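Long-range contacts in porin (Pseudomonas aeruginosa, PDB 3T24), which forms a beta-barrel channel in the bacterial outer membrane, probably admitting small carboxylate-containing substrates: residues A[134-138]-A[288-292]; A[216-222]-A[243-249]; A[258-262]-A[293-297]. All coordinates share one frame. Residues are numbered along the deposited sequence.

How the interactions relate
All three contacts belong to one antiparallel beta barrel, and interactions 1 and 3 involve the long loop between strands 270-280 and 310-319. That loop supplies 288-292 to interaction 1 and then 293-297 to interaction 3; the centres of these two interactions lie about 19 Å apart. Interaction 2 is the pairing of strands 218-230 and 235-248, about 18 Å from interaction 1 and 15 Å from interaction 3; strand 235-248 also neighbours strand 255-267, which carries 258-262. Interaction 2 precedes interaction 3 along the chain; the segments of interaction 1 enclose interaction 2 but alternate with those of interaction 3. Y222 OH lies 2.5 Å from Y294 O, a probable hydrogen bond tying strand 218-230 to the loop.

Interaction 1. Residues A[134-138]-A[288-292]; sequences PQTFQ and INGAD
This is a loop-to-strand packing contact in the barrel, in which the turn 288-291 of the loop between strands 270-280 and 310-319 meets Q135, just before strand 136-138, and F137 within it. The interface is small, 173 Å² over both sides, and contains no direct hydrogen bond. Segment 134-138 is extended (Q135 phi/psi -71/135, F137 -130/158), while 288-291 is a type II beta turn closed by A291 N to I288 O at 3.0 Å. Its second central residue, G290, sits at 104/-27; a CB there would jam against the preceding carbonyl and lie 2.7 Å from Q135 NE2. The closest CA atoms are those of Q135 and A291, 7.4 Å apart.

Q135 reaches the turn with an extended chain (chi1 and chi2 both t, chi3 43°), which lays its amide on the turn: Q135 NE2 is 3.1 Å from G290 C, and Q135 OE1 is 3.2 Å from A291 CA. The amide's hydrogen bonds go elsewhere, OE1 to N128 N and NE2 to Q162 OE1. Q162 NE2 also binds N289 O, and N128 ND2 binds D292 OD1, so these two residues bridge the segments. As in other OprD-family channels, a long loop here folds inward from the wall, and the turn 288-291 is part of it.

Two residues on from Q135, F137 (chi1 m) adds the apolar part: I288 CG2 approaches F137 CE2 at 4.2 Å, at the ring edge and near its plane. F137 and Q135 also rest on V160 of strand 150-161.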
ATOM      1  N   PRO A 134      -8.893  -5.881   3.518  1.00 27.08           N
ATOM      2  CA  PRO A 134      -8.412  -4.815   2.629  1.00 25.26           C
ATOM      3  C   PRO A 134      -9.328  -3.596   2.614  1.00 35.42           C
ATOM      4  O   PRO A 134     -10.537  -3.701   2.807  1.00 35.76           O
ATOM      5  CB  PRO A 134      -8.389  -5.486   1.235  1.00 26.07           C
ATOM      6  CG  PRO A 134      -9.362  -6.614   1.337  1.00 28.07           C
ATOM      7  CD  PRO A 134      -9.316  -7.092   2.784  1.00 28.99           C
ATOM      8  N   GLN A 135      -8.719  -2.434   2.423  1.00 32.74           N
ATOM      9  CA  GLN A 135      -9.439  -1.223   2.072  1.00 26.19           C
ATOM     10  C   GLN A 135      -9.909  -1.401   0.625  1.00 26.05           C
ATOM     11  O   GLN A 135      -9.146  -1.865  -0.219  1.00 29.61           O
ATOM     12  CB  GLN A 135      -8.471  -0.026   2.183  1.00 25.26           C
ATOM     13  CG  GLN A 135      -9.030   1.325   1.773  1.00 18.91           C
ATOM     14  CD  GLN A 135      -7.957   2.407   1.725  1.00 27.20           C
ATOM     15  OE1 GLN A 135      -6.857   2.176   1.222  1.00 30.56           O
ATOM     16  NE2 GLN A 135      -8.268   3.588   2.268  1.00 21.14           N
ATOM     17  N   THR A 136     -11.162  -1.063   0.336  1.00 28.08           N
ATOM     18  CA  THR A 136     -11.653  -1.124  -1.033  1.00 28.57           C
ATOM     19  C   THR A 136     -12.350   0.176  -1.403  1.00 27.37           C
ATOM     20  O   THR A 136     -12.676   0.972  -0.537  1.00 24.91           O
ATOM     21  CB  THR A 136     -12.685  -2.254  -1.230  1.00 36.11           C
ATOM     22  OG1 THR A 136     -13.893  -1.909  -0.537  1.00 33.21           O
ATOM     23  CG2 THR A 136     -12.151  -3.610  -0.723  1.00 33.43           C
ATOM     24  N   PHE A 137     -12.619   0.359  -2.691  1.00 30.43           N
ATOM     25  CA  PHE A 137     -13.269   1.565  -3.190  1.00 29.26           C
ATOM     26  C   PHE A 137     -14.447   1.221  -4.097  1.00 34.00           C
ATOM     27  O   PHE A 137     -14.507   0.133  -4.653  1.00 37.24           O
ATOM     28  CB  PHE A 137     -12.262   2.416  -3.971  1.00 28.47           C
ATOM     29  CG  PHE A 137     -11.169   2.998  -3.114  1.00 26.55           C
ATOM     30  CD1 PHE A 137     -10.043   2.261  -2.821  1.00 22.39           C
ATOM     31  CD2 PHE A 137     -11.288   4.273  -2.587  1.00 18.57           C
ATOM     32  CE1 PHE A 137      -9.072   2.777  -2.023  1.00 20.61           C
ATOM     33  CE2 PHE A 137     -10.299   4.807  -1.786  1.00 21.23           C
ATOM     34  CZ  PHE A 137      -9.183   4.060  -1.511  1.00 19.52           C
ATOM     35  N   GLN A 138     -15.374   2.161  -4.250  1.00 36.01           N
ATOM     36  CA  GLN A 138     -16.436   2.023  -5.237  1.00 30.00           C
ATOM     37  C   GLN A 138     -16.210   3.031  -6.353  1.00 29.17           C
ATOM     38  O   GLN A 138     -15.905   4.193  -6.099  1.00 35.83           O
ATOM     39  CB  GLN A 138     -17.811   2.260  -4.595  1.00 29.68           C
ATOM     40  CG  GLN A 138     -18.106   1.379  -3.393  1.00 37.76           C
ATOM     41  CD  GLN A 138     -18.333  -0.070  -3.778  1.00 43.25           C
ATOM     42  OE1 GLN A 138     -19.117  -0.365  -4.679  1.00 47.15           O
ATOM     43  NE2 GLN A 138     -17.643  -0.983  -3.103  1.00 46.31           N
ATOM     44  N   ILE A 288      -4.839   9.640  -0.001  1.00 21.55           N
ATOM     45  CA  ILE A 288      -6.163   9.331   0.545  1.00 25.25           C
ATOM     46  C   ILE A 288      -6.043   8.760   1.947  1.00 22.85           C
ATOM     47  O   ILE A 288      -5.211   7.892   2.210  1.00 22.38           O
ATOM     48  CB  ILE A 288      -7.000   8.374  -0.383  1.00 25.68           C
ATOM     49  CG1 ILE A 288      -7.324   9.080  -1.708  1.00 27.73           C
ATOM     50  CG2 ILE A 288      -8.302   7.936   0.280  1.00 18.17           C
ATOM     51  CD1 ILE A 288      -7.458   8.134  -2.876  1.00 27.47           C
ATOM     52  N   ASN A 289      -6.869   9.277   2.847  1.00 20.66           N
ATOM     53  CA  ASN A 289      -6.864   8.811   4.214  1.00 22.31           C
ATOM     54  C   ASN A 289      -7.279   7.330   4.269  1.00 24.80           C
ATOM     55  O   ASN A 289      -8.329   6.967   3.765  1.00 29.30           O
ATOM     56  CB  ASN A 289      -7.815   9.651   5.050  1.00 19.75           C
ATOM     57  CG  ASN A 289      -7.760   9.287   6.510  1.00 24.25           C
ATOM     58  OD1 ASN A 289      -6.703   8.995   7.036  1.00 35.33           O
ATOM     59  ND2 ASN A 289      -8.894   9.262   7.158  1.00 23.54           N
ATOM     60  N   GLY A 290      -6.443   6.496   4.879  1.00 21.77           N
ATOM     61  CA  GLY A 290      -6.685   5.078   4.935  1.00 22.75           C
ATOM     62  C   GLY A 290      -5.803   4.326   3.954  1.00 30.25           C
ATOM     63  O   GLY A 290      -5.487   3.164   4.174  1.00 28.83           O
ATOM     64  N   ALA A 291      -5.393   4.974   2.869  1.00 22.26           N
ATOM     65  CA  ALA A 291      -4.535   4.278   1.926  1.00 24.80           C
ATOM     66  C   ALA A 291      -3.095   4.336   2.400  1.00 24.10           C
ATOM     67  O   ALA A 291      -2.800   5.001   3.387  1.00 25.00           O
ATOM     68  CB  ALA A 291      -4.664   4.876   0.537  1.00 21.66           C
ATOM     69  N   ASP A 292      -2.220   3.633   1.688  1.00 24.67           N
ATOM     70  CA  ASP A 292      -0.772   3.720   1.866  1.00 26.34           C
ATOM     71  C   ASP A 292      -0.180   4.753   0.919  1.00 32.90           C
ATOM     72  O   ASP A 292      -0.559   4.817  -0.270  1.00 35.45           O
ATOM     73  CB  ASP A 292      -0.098   2.392   1.506  1.00 23.18           C
ATOM     74  CG  ASP A 292      -0.487   1.256   2.433  1.00 29.94           C
ATOM     75  OD1 ASP A 292      -1.131   1.520   3.463  1.00 28.47           O
ATOM     76  OD2 ASP A 292      -0.154   0.086   2.113  1.00 34.40           O
TER

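Interaction 2. Residues A[216-222]-A[243-249]; sequences NFYKQHY and WARSTDD
D249, K219 and T247 bury the most surface in this meander hairpin of the barrel wall, where the segments of neighbouring strands 218-230 and 235-248 run antiparallel at 163°, axes 4.4 Å apart. K219 and T247 form a hydrogen-bonded pair, with K219 N to T247 O and T247 N to K219 O both at 2.8 Å. H221 and R245 repeat the pattern (H221 N to R245 O 2.8 Å, R245 N to H221 O 2.9 Å). Between them Q220 and S246 are a non-hydrogen-bonded pair on the opposite face; Q220 NE2 bonds S246 OG at 2.8 Å and also A286 O. Beyond, A244 CB makes a CH-pi contact 3.7 Å from the Y222 ring centroid. K219 (chi1 m, chi2 t, chi3 -149° between wells, chi4 p) curls, bringing NZ 3.0 Å from D248 O, its acceptor, and 3.3 Å from T247 CG2. D249 (chi1 t) accepts N216 N on OD2 at 2.7 Å; D249 N bonds F217 O weakly at 3.3 Å. With K219 NZ 4.2 Å from D249 OD1, bonds to backbone atoms, not a salt bridge between these two, hold this end.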
ATOM      1  N   ASN A 216     -11.518  18.878  -4.334  1.00 31.04           N
ATOM      2  CA  ASN A 216     -11.445  19.867  -3.253  1.00 30.28           C
ATOM      3  C   ASN A 216     -10.247  19.737  -2.303  1.00 33.17           C
ATOM      4  O   ASN A 216      -9.919  20.683  -1.568  1.00 36.17           O
ATOM      5  CB  ASN A 216     -12.772  19.966  -2.479  1.00 29.58           C
ATOM      6  CG  ASN A 216     -13.924  20.406  -3.377  1.00 38.99           C
ATOM      7  OD1 ASN A 216     -13.771  21.300  -4.214  1.00 42.54           O
ATOM      8  ND2 ASN A 216     -15.068  19.756  -3.231  1.00 44.13           N
ATOM      9  N   PHE A 217      -9.572  18.592  -2.343  1.00 26.37           N
ATOM     10  CA  PHE A 217      -8.412  18.379  -1.484  1.00 22.29           C
ATOM     11  C   PHE A 217      -7.098  18.709  -2.164  1.00 28.95           C
ATOM     12  O   PHE A 217      -6.377  19.592  -1.711  1.00 36.10           O
ATOM     13  CB  PHE A 217      -8.388  16.942  -0.946  1.00 21.05           C
ATOM     14  CG  PHE A 217      -9.404  16.689   0.118  1.00 26.56           C
ATOM     15  CD1 PHE A 217      -9.057  16.778   1.456  1.00 22.92           C
ATOM     16  CD2 PHE A 217     -10.722  16.389  -0.217  1.00 27.16           C
ATOM     17  CE1 PHE A 217      -9.985  16.544   2.438  1.00 27.43           C
ATOM     18  CE2 PHE A 217     -11.665  16.166   0.762  1.00 26.18           C
ATOM     19  CZ  PHE A 217     -11.294  16.233   2.099  1.00 25.83           C
ATOM     20  N   TYR A 218      -6.788  17.998  -3.247  1.00 24.15           N
ATOM     21  CA  TYR A 218      -5.492  18.130  -3.904  1.00 22.87           C
ATOM     22  C   TYR A 218      -5.460  17.557  -5.309  1.00 32.65           C
ATOM     23  O   TYR A 218      -6.295  16.713  -5.695  1.00 33.60           O
ATOM     24  CB  TYR A 218      -4.397  17.446  -3.065  1.00 21.64           C
ATOM     25  CG  TYR A 218      -4.467  15.919  -3.028  1.00 27.52           C
ATOM     26  CD1 TYR A 218      -3.837  15.149  -4.002  1.00 28.31           C
ATOM     27  CD2 TYR A 218      -5.168  15.254  -2.024  1.00 22.39           C
ATOM     28  CE1 TYR A 218      -3.890  13.787  -3.976  1.00 20.59           C
ATOM     29  CE2 TYR A 218      -5.211  13.869  -1.974  1.00 26.42           C
ATOM     30  CZ  TYR A 218      -4.580  13.146  -2.963  1.00 28.02           C
ATOM     31  OH  TYR A 218      -4.618  11.777  -2.927  1.00 31.74           O
ATOM     32  N   LYS A 219      -4.472  18.023  -6.063  1.00 32.92           N
ATOM     33  CA  LYS A 219      -4.100  17.448  -7.345  1.00 30.31           C
ATOM     34  C   LYS A 219      -2.678  16.964  -7.187  1.00 31.87           C
ATOM     35  O   LYS A 219      -1.867  17.591  -6.503  1.00 33.83           O
ATOM     36  CB  LYS A 219      -4.093  18.505  -8.444  1.00 39.08           C
ATOM     37  CG  LYS A 219      -5.294  19.395  -8.497  1.00 48.05           C
ATOM     38  CD  LYS A 219      -5.266  20.239  -9.760  1.00 53.77           C
ATOM     39  CE  LYS A 219      -5.939  21.571  -9.527  1.00 60.87           C
ATOM     40  NZ  LYS A 219      -5.143  22.398  -8.571  1.00 60.66           N
ATOM     41  N   GLN A 220      -2.345  15.878  -7.859  1.00 34.70           N
ATOM     42  CA  GLN A 220      -1.013  15.331  -7.727  1.00 24.89           C
ATOM     43  C   GLN A 220      -0.560  14.774  -9.068  1.00 34.65           C
ATOM     44  O   GLN A 220      -1.329  14.101  -9.762  1.00 26.67           O
ATOM     45  CB  GLN A 220      -1.022  14.237  -6.673  1.00 25.71           C
ATOM     46  CG  GLN A 220       0.330  13.592  -6.386  1.00 29.54           C
ATOM     47  CD  GLN A 220       0.218  12.577  -5.262  1.00 31.56           C
ATOM     48  OE1 GLN A 220      -0.015  11.393  -5.505  1.00 36.05           O
ATOM     49  NE2 GLN A 220       0.344  13.045  -4.022  1.00 24.90           N
ATOM     50  N   HIS A 221       0.683  15.092  -9.426  1.00 29.55           N
ATOM     51  CA  HIS A 221       1.351  14.517 -10.588  1.00 33.98           C
ATOM     52  C   HIS A 221       2.485  13.662 -10.051  1.00 34.58           C
ATOM     53  O   HIS A 221       3.298  14.133  -9.246  1.00 31.50           O
ATOM     54  CB  HIS A 221       1.907  15.619 -11.508  1.00 30.56           C
ATOM     55  CG  HIS A 221       0.847  16.521 -12.063  1.00 37.25           C
ATOM     56  ND1 HIS A 221       0.447  16.475 -13.380  1.00 39.39           N
ATOM     57  CD2 HIS A 221       0.079  17.463 -11.467  1.00 35.86           C
ATOM     58  CE1 HIS A 221      -0.516  17.361 -13.578  1.00 38.49           C
ATOM     59  NE2 HIS A 221      -0.752  17.975 -12.434  1.00 38.62           N
ATOM     60  N   TYR A 222       2.516  12.403 -10.462  1.00 32.70           N
ATOM     61  CA  TYR A 222       3.538  11.488  -9.998  1.00 33.47           C
ATOM     62  C   TYR A 222       4.376  11.039 -11.177  1.00 34.25           C
ATOM     63  O   TYR A 222       3.842  10.506 -12.147  1.00 41.99           O
ATOM     64  CB  TYR A 222       2.903  10.264  -9.333  1.00 29.37           C
ATOM     65  CG  TYR A 222       3.667   9.792  -8.136  1.00 39.19           C
ATOM     66  CD1 TYR A 222       3.145   9.942  -6.842  1.00 43.57           C
ATOM     67  CD2 TYR A 222       4.919   9.214  -8.280  1.00 46.34           C
ATOM     68  CE1 TYR A 222       3.851   9.524  -5.730  1.00 42.59           C
ATOM     69  CE2 TYR A 222       5.643   8.803  -7.171  1.00 50.43           C
ATOM     70  CZ  TYR A 222       5.107   8.964  -5.895  1.00 46.95           C
ATOM     71  OH  TYR A 222       5.824   8.549  -4.795  1.00 40.49           O
ATOM     72  N   TRP A 243       9.049  11.055  -8.167  1.00 35.20           N
ATOM     73  CA  TRP A 243       8.886  12.470  -7.870  1.00 33.60           C
ATOM     74  C   TRP A 243       7.441  12.871  -8.049  1.00 31.83           C
ATOM     75  O   TRP A 243       6.841  12.599  -9.075  1.00 35.29           O
ATOM     76  CB  TRP A 243       9.781  13.310  -8.786  1.00 38.23           C
ATOM     77  CG  TRP A 243       9.774  14.743  -8.416  1.00 41.93           C
ATOM     78  CD1 TRP A 243      10.544  15.351  -7.460  1.00 46.02           C
ATOM     79  CD2 TRP A 243       8.952  15.766  -8.980  1.00 43.12           C
ATOM     80  NE1 TRP A 243      10.257  16.692  -7.406  1.00 47.16           N
ATOM     81  CE2 TRP A 243       9.285  16.974  -8.328  1.00 48.10           C
ATOM     82  CE3 TRP A 243       7.975  15.783  -9.978  1.00 42.13           C
ATOM     83  CZ2 TRP A 243       8.668  18.181  -8.637  1.00 51.39           C
ATOM     84  CZ3 TRP A 243       7.365  16.976 -10.286  1.00 47.84           C
ATOM     85  CH2 TRP A 243       7.711  18.162  -9.616  1.00 53.97           C
ATOM     86  N   ALA A 244       6.872  13.508  -7.034  1.00 36.56           N
ATOM     87  CA  ALA A 244       5.457  13.848  -7.069  1.00 35.79           C
ATOM     88  C   ALA A 244       5.259  15.288  -6.645  1.00 36.77           C
ATOM     89  O   ALA A 244       5.835  15.740  -5.656  1.00 29.61           O
ATOM     90  CB  ALA A 244       4.667  12.931  -6.149  1.00 33.56           C
ATOM     91  N   ARG A 245       4.433  15.996  -7.403  1.00 35.57           N
ATOM     92  CA  ARG A 245       4.040  17.348  -7.072  1.00 34.91           C
ATOM     93  C   ARG A 245       2.564  17.289  -6.685  1.00 35.39           C
ATOM     94  O   ARG A 245       1.724  16.796  -7.457  1.00 32.03           O
ATOM     95  CB  ARG A 245       4.274  18.267  -8.284  1.00 41.60           C
ATOM     96  CG  ARG A 245       3.756  19.695  -8.155  1.00 40.65           C
ATOM     97  CD  ARG A 245       4.252  20.286  -6.862  1.00 53.85           C
ATOM     98  NE  ARG A 245       4.054  21.728  -6.744  1.00 58.02           N
ATOM     99  CZ  ARG A 245       3.860  22.342  -5.582  1.00 63.50           C
ATOM    100  NH1 ARG A 245       3.825  21.629  -4.464  1.00 58.31           N
ATOM    101  NH2 ARG A 245       3.690  23.658  -5.534  1.00 72.87           N
ATOM    102  N   SER A 246       2.258  17.749  -5.475  1.00 28.33           N
ATOM    103  CA  SER A 246       0.879  17.801  -5.015  1.00 31.22           C
ATOM    104  C   SER A 246       0.540  19.252  -4.755  1.00 35.22           C
ATOM    105  O   SER A 246       1.372  20.010  -4.278  1.00 37.35           O
ATOM    106  CB  SER A 246       0.657  16.981  -3.742  1.00 22.34           C
ATOM    107  OG  SER A 246       1.242  15.699  -3.825  1.00 30.85           O
ATOM    108  N   THR A 247      -0.695  19.628  -5.061  1.00 30.06           N
ATOM    109  CA  THR A 247      -1.095  21.015  -5.018  1.00 28.68           C
ATOM    110  C   THR A 247      -2.537  21.025  -4.523  1.00 33.87           C
ATOM    111  O   THR A 247      -3.239  20.018  -4.624  1.00 34.71           O
ATOM    112  CB  THR A 247      -0.955  21.606  -6.428  1.00 42.22           C
ATOM    113  OG1 THR A 247      -0.238  22.831  -6.360  1.00 53.60           O
ATOM    114  CG2 THR A 247      -2.301  21.825  -7.096  1.00 40.54           C
ATOM    115  N   ASP A 248      -2.995  22.132  -3.965  1.00 31.90           N
ATOM    116  CA  ASP A 248      -4.322  22.116  -3.366  1.00 34.27           C
ATOM    117  C   ASP A 248      -5.440  22.229  -4.416  1.00 35.89           C
ATOM    118  O   ASP A 248      -5.185  22.587  -5.556  1.00 35.54           O
ATOM    119  CB  ASP A 248      -4.441  23.242  -2.348  1.00 35.04           C
ATOM    120  CG  ASP A 248      -4.681  24.557  -3.000  1.00 39.72           C
ATOM    121  OD1 ASP A 248      -5.867  24.860  -3.262  1.00 38.89           O
ATOM    122  OD2 ASP A 248      -3.686  25.265  -3.269  1.00 38.44           O
ATOM    123  N   ASP A 249      -6.675  21.921  -4.032  1.00 37.71           N
ATOM    124  CA  ASP A 249      -7.806  21.997  -4.963  1.00 37.45           C
ATOM    125  C   ASP A 249      -8.926  22.908  -4.439  1.00 40.92           C
ATOM    126  O   ASP A 249     -10.108  22.626  -4.622  1.00 39.94           O
ATOM    127  CB  ASP A 249      -8.360  20.596  -5.288  1.00 40.18           C
ATOM    128  CG  ASP A 249      -9.304  20.603  -6.497  1.00 45.04           C
ATOM    129  OD1 ASP A 249      -9.036  21.380  -7.436  1.00 49.14           O
ATOM    130  OD2 ASP A 249     -10.312  19.851  -6.512  1.00 38.18           O
TER

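Interaction 3. Residues A[258-262]-A[293-297]; sequences ALNAM and PYLVN
A side-chain carbonyl, rather than a strand backbone, receives the one direct hydrogen bond of this contact: V296 N donates to N260 OD1 at 3.1 Å, with an angle of 156° at the hydrogen. N260 lies in strand 255-267 with its CA-to-CB bond toward the loop. Its chi1 of 63° (p) and chi2 of 118° put OD1 beside V296 N, while N260 ND2 turns back to A258 O in a weak bond of 3.4 Å.

Segment 258-262 is extended throughout, whereas 293-297 has no regular structure. Y294 (-78/83) is the centre of an inverse gamma turn, L295 (-137/136) is extended, and V296 (-62/-27) bends the chain. The closest CA pair is N260 with V296, 6.1 Å apart, and no backbone-to-backbone hydrogen bond joins the segments.

V296 buries more than any other residue, 105 Å² of the 303 Å² total. Its CG2 packs 3.6 Å from N260 CB and its CG1 3.8 Å from M262 CB, with M262 CE 3.5 Å from V296 O. To the other side of N260, L295 CD2 meets A258 CB at 4.3 Å. A258, N260 and M262 all point toward the loop, and A261 touches it through its backbone, A261 O lying 3.7 Å from V296 CG2.

Further interactions continue the attachment: V296 O and N297 OD1 both accept from Q313 NE2, N297 N binds Q277 OE1, and the Y294 ring makes a cation-pi contact with R242. A loop folded against the inner wall of a barrel is characteristic of porins, and here it is consistent with the inward loops that narrow OprD-family channels.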
ATOM      1  N   ALA A 258       7.661  15.626  -3.437  1.00 31.37           N
ATOM      2  CA  ALA A 258       8.189  14.461  -2.763  1.00 26.95           C
ATOM      3  C   ALA A 258       9.175  13.763  -3.668  1.00 31.15           C
ATOM      4  O   ALA A 258       8.778  13.057  -4.591  1.00 39.82           O
ATOM      5  CB  ALA A 258       7.062  13.514  -2.394  1.00 27.36           C
ATOM      6  N   LEU A 259      10.461  13.958  -3.409  1.00 33.24           N
ATOM      7  CA  LEU A 259      11.478  13.210  -4.126  1.00 38.95           C
ATOM      8  C   LEU A 259      11.818  11.999  -3.281  1.00 36.80           C
ATOM      9  O   LEU A 259      12.126  12.119  -2.095  1.00 35.37           O
ATOM     10  CB  LEU A 259      12.715  14.063  -4.380  1.00 37.67           C
ATOM     11  CG  LEU A 259      13.903  13.411  -5.100  1.00 48.49           C
ATOM     12  CD1 LEU A 259      13.520  12.793  -6.455  1.00 45.77           C
ATOM     13  CD2 LEU A 259      15.092  14.395  -5.253  1.00 38.31           C
ATOM     14  N   ASN A 260      11.729  10.827  -3.886  1.00 35.16           N
ATOM     15  CA  ASN A 260      12.036   9.602  -3.170  1.00 37.57           C
ATOM     16  C   ASN A 260      12.511   8.519  -4.124  1.00 42.12           C
ATOM     17  O   ASN A 260      11.913   8.286  -5.165  1.00 47.75           O
ATOM     18  CB  ASN A 260      10.862   9.139  -2.274  1.00 32.64           C
ATOM     19  CG  ASN A 260       9.608   8.800  -3.058  1.00 33.57           C
ATOM     20  OD1 ASN A 260       9.146   7.666  -3.028  1.00 37.55           O
ATOM     21  ND2 ASN A 260       9.029   9.790  -3.733  1.00 31.15           N
ATOM     22  N   ALA A 261      13.615   7.886  -3.759  1.00 39.63           N
ATOM     23  CA  ALA A 261      14.268   6.923  -4.614  1.00 42.67           C
ATOM     24  C   ALA A 261      14.863   5.788  -3.782  1.00 43.85           C
ATOM     25  O   ALA A 261      15.328   5.993  -2.662  1.00 44.69           O
ATOM     26  CB  ALA A 261      15.346   7.604  -5.428  1.00 43.97           C
ATOM     27  N   MET A 262      14.841   4.590  -4.344  1.00 43.02           N
ATOM     28  CA  MET A 262      15.407   3.428  -3.683  1.00 45.34           C
ATOM     29  C   MET A 262      16.300   2.699  -4.657  1.00 46.83           C
ATOM     30  O   MET A 262      15.980   2.565  -5.845  1.00 41.53           O
ATOM     31  CB  MET A 262      14.317   2.474  -3.192  1.00 43.96           C
ATOM     32  CG  MET A 262      14.867   1.306  -2.374  1.00 41.79           C
ATOM     33  SD  MET A 262      14.478   1.400  -0.614  1.00 54.78           S
ATOM     34  CE  MET A 262      12.695   1.177  -0.662  1.00 60.80           C
ATOM     35  N   PRO A 293       0.809   5.517   1.399  1.00 31.41           N
ATOM     36  CA  PRO A 293       1.406   6.462   0.466  1.00 26.42           C
ATOM     37  C   PRO A 293       2.439   5.703  -0.318  1.00 26.30           C
ATOM     38  O   PRO A 293       3.178   4.916   0.247  1.00 26.91           O
ATOM     39  CB  PRO A 293       2.103   7.462   1.389  1.00 22.66           C
ATOM     40  CG  PRO A 293       2.575   6.599   2.532  1.00 27.23           C
ATOM     41  CD  PRO A 293       1.568   5.443   2.660  1.00 28.35           C
ATOM     42  N   TYR A 294       2.502   5.951  -1.611  1.00 20.48           N
ATOM     43  CA  TYR A 294       3.518   5.342  -2.413  1.00 21.77           C
ATOM     44  C   TYR A 294       4.841   6.080  -2.216  1.00 32.62           C
ATOM     45  O   TYR A 294       5.201   6.930  -3.016  1.00 30.99           O
ATOM     46  CB  TYR A 294       3.061   5.388  -3.866  1.00 26.44           C
ATOM     47  CG  TYR A 294       3.902   4.566  -4.796  1.00 30.97           C
ATOM     48  CD1 TYR A 294       4.102   3.198  -4.569  1.00 30.31           C
ATOM     49  CD2 TYR A 294       4.479   5.142  -5.929  1.00 32.29           C
ATOM     50  CE1 TYR A 294       4.882   2.433  -5.443  1.00 26.38           C
ATOM     51  CE2 TYR A 294       5.247   4.384  -6.808  1.00 34.62           C
ATOM     52  CZ  TYR A 294       5.447   3.039  -6.563  1.00 34.90           C
ATOM     53  OH  TYR A 294       6.223   2.310  -7.443  1.00 43.49           O
ATOM     54  N   LEU A 295       5.558   5.740  -1.147  1.00 34.24           N
ATOM     55  CA  LEU A 295       6.821   6.399  -0.787  1.00 25.96           C
ATOM     56  C   LEU A 295       7.851   5.356  -0.350  1.00 28.78           C
ATOM     57  O   LEU A 295       7.542   4.463   0.429  1.00 30.80           O
ATOM     58  CB  LEU A 295       6.594   7.399   0.370  1.00 24.39           C
ATOM     59  CG  LEU A 295       5.654   8.588   0.101  1.00 27.48           C
ATOM     60  CD1 LEU A 295       5.272   9.332   1.390  1.00 19.91           C
ATOM     61  CD2 LEU A 295       6.253   9.553  -0.942  1.00 21.77           C
ATOM     62  N   VAL A 296       9.086   5.479  -0.813  1.00 27.30           N
ATOM     63  CA  VAL A 296      10.088   4.459  -0.513  1.00 29.54           C
ATOM     64  C   VAL A 296      10.403   4.302   0.975  1.00 31.27           C
ATOM     65  O   VAL A 296      10.832   3.241   1.398  1.00 35.21           O
ATOM     66  CB  VAL A 296      11.425   4.683  -1.281  1.00 28.55           C
ATOM     67  CG1 VAL A 296      11.212   4.550  -2.771  1.00 29.35           C
ATOM     68  CG2 VAL A 296      12.075   6.049  -0.907  1.00 28.51           C
ATOM     69  N   ASN A 297      10.221   5.350   1.769  1.00 36.63           N
ATOM     70  CA  ASN A 297      10.513   5.235   3.203  1.00 36.81           C
ATOM     71  C   ASN A 297       9.290   5.101   4.085  1.00 33.76           C
ATOM     72  O   ASN A 297       9.373   5.209   5.307  1.00 32.71           O
ATOM     73  CB  ASN A 297      11.390   6.378   3.681  1.00 37.55           C
ATOM     74  CG  ASN A 297      12.769   6.313   3.095  1.00 39.97           C
ATOM     75  OD1 ASN A 297      13.185   5.262   2.572  1.00 39.75           O
ATOM     76  ND2 ASN A 297      13.503   7.434   3.173  1.00 31.92           N
TER